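Local coordinates for inositol dehydrogenase (Lactobacillus casei, PDB 4MKX), which probably oxidises scyllo-inositol with NAD as cofactor, as a dehydrogenase of the Gfo/Idh/MocA family, at residues Q312-V315 against N316-L319. Sequence-based numbering, arbitrary orientation.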
loop_
_atom_site.group_PDB
_atom_site.type_symbol
_atom_site.label_atom_id
_atom_site.label_comp_id
_atom_site.label_asym_id
_atom_site.label_seq_id
_atom_site.Cartn_x
_atom_site.Cartn_y
_atom_site.Cartn_z
ATOM N N GLN A 312 -19.409 -24.330 9.548
ATOM C CA GLN A 312 -20.387 -23.950 10.564
ATOM C C GLN A 312 -21.738 -23.663 9.928
ATOM O O GLN A 312 -22.785 -24.003 10.493
ATOM C CB GLN A 312 -19.907 -22.736 11.366
ATOM C CG GLN A 312 -20.734 -22.472 12.629
ATOM C CD GLN A 312 -20.590 -23.580 13.670
ATOM O OE1 GLN A 312 -19.538 -23.719 14.297
ATOM N NE2 GLN A 312 -21.648 -24.372 13.857
ATOM N N ALA A 313 -21.722 -23.053 8.747
ATOM C CA ALA A 313 -22.967 -22.760 8.054
ATOM C C ALA A 313 -23.717 -24.044 7.689
ATOM O O ALA A 313 -24.944 -24.089 7.747
ATOM C CB ALA A 313 -22.702 -21.919 6.808
ATOM N N PHE A 314 -22.980 -25.083 7.309
ATOM C CA PHE A 314 -23.606 -26.356 6.963
ATOM C C PHE A 314 -24.286 -26.966 8.184
ATOM O O PHE A 314 -25.451 -27.373 8.122
ATOM C CB PHE A 314 -22.573 -27.307 6.362
ATOM C CG PHE A 314 -23.095 -28.694 6.112
ATOM C CD1 PHE A 314 -23.999 -28.945 5.082
ATOM C CD2 PHE A 314 -22.657 -29.747 6.893
ATOM C CE1 PHE A 314 -24.475 -30.235 4.853
ATOM C CE2 PHE A 314 -23.126 -31.036 6.673
ATOM C CZ PHE A 314 -24.027 -31.279 5.642
ATOM N N VAL A 315 -23.566 -26.997 9.300
ATOM C CA VAL A 315 -24.108 -27.531 10.549
ATOM C C VAL A 315 -25.337 -26.750 11.015
ATOM O O VAL A 315 -26.353 -27.348 11.386
ATOM C CB VAL A 315 -23.031 -27.585 11.651
ATOM C CG1 VAL A 315 -23.657 -27.911 13.004
ATOM C CG2 VAL A 315 -21.972 -28.616 11.301
ATOM N N ASN A 316 -25.252 -25.421 10.990
ATOM C CA ASN A 316 -26.388 -24.580 11.367
ATOM C C ASN A 316 -27.586 -24.720 10.428
ATOM O O ASN A 316 -28.727 -24.563 10.856
ATOM C CB ASN A 316 -25.979 -23.109 11.478
ATOM C CG ASN A 316 -24.948 -22.869 12.564
ATOM O OD1 ASN A 316 -24.657 -23.748 13.369
ATOM N ND2 ASN A 316 -24.384 -21.672 12.584
ATOM N N SER A 317 -27.330 -25.004 9.150
ATOM C CA SER A 317 -28.414 -25.153 8.175
ATOM C C SER A 317 -29.309 -26.339 8.519
ATOM O O SER A 317 -30.518 -26.307 8.288
ATOM C CB SER A 317 -27.870 -25.296 6.743
ATOM O OG SER A 317 -27.344 -26.592 6.500
ATOM N N ILE A 318 -28.699 -27.384 9.062
ATOM C CA ILE A 318 -29.424 -28.581 9.474
ATOM C C ILE A 318 -30.182 -28.323 10.769
ATOM O O ILE A 318 -31.356 -28.669 10.889
ATOM C CB ILE A 318 -28.463 -29.750 9.696
ATOM C CG1 ILE A 318 -27.785 -30.139 8.377
ATOM C CG2 ILE A 318 -29.209 -30.950 10.295
ATOM C CD1 ILE A 318 -26.611 -31.079 8.554
ATOM N N LEU A 319 -29.501 -27.715 11.737
ATOM C CA LEU A 319 -30.113 -27.404 13.028
ATOM C C LEU A 319 -31.300 -26.454 12.892
ATOM O O LEU A 319 -32.336 -26.654 13.530
ATOM C CB LEU A 319 -29.084 -26.798 13.981
ATOM C CG LEU A 319 -28.033 -27.742 14.552
ATOM C CD1 LEU A 319 -26.993 -26.964 15.344
ATOM C CD2 LEU A 319 -28.695 -28.797 15.424
#
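The carbonyl oxygen of Phe314 takes a short hydrogen bond from the hydroxyl of Ser317, OG lying 2.6 Å from Phe314 O, and two weak ones from the backbone N of Ser317 and of Ile318. With chi1 at 76°, OG sits between its own backbone N and carbonyl carbon and is thereby folded back onto the preceding turn, so that the hydroxyl of this buried residue spends its proton inside the helix. On the same turn Ile318 lays its CD1 methyl over one face of the Phe314 ring, 4.2 Å from the centroid and offset toward the rim near CZ, a CH-pi contact.

One helical turn apart, Gln312 and Asn316 join their amides: Gln312 NE2 donates a hydrogen bond of 3.1 Å to Asn316 OD1. The donor rises 42° out of the Asn316 carbonyl plane. The two amide planes differ by 28°. The bend of Gln312 at chi2 brings NE2 round to this acceptor; its OE1 is bound by the backbone N of Gln41. Replacing Asn316 with an alanine is likely to cost Gln312 NE2 this acceptor within the helix, leaving the amide to its other partners, such as Gln41.

The Val315 and Leu319 side chains lie side by side, Val315 CG1 meeting Leu319 CD1 at 4.2 Å in a loose apolar contact. These turns end helix 304-319, which packs on the parallel Rossmann sheet: Val315, Ile318 and Leu319 touch strand 18-23, and Phe314 and Ile318 reach strands 83-86 and 106-109.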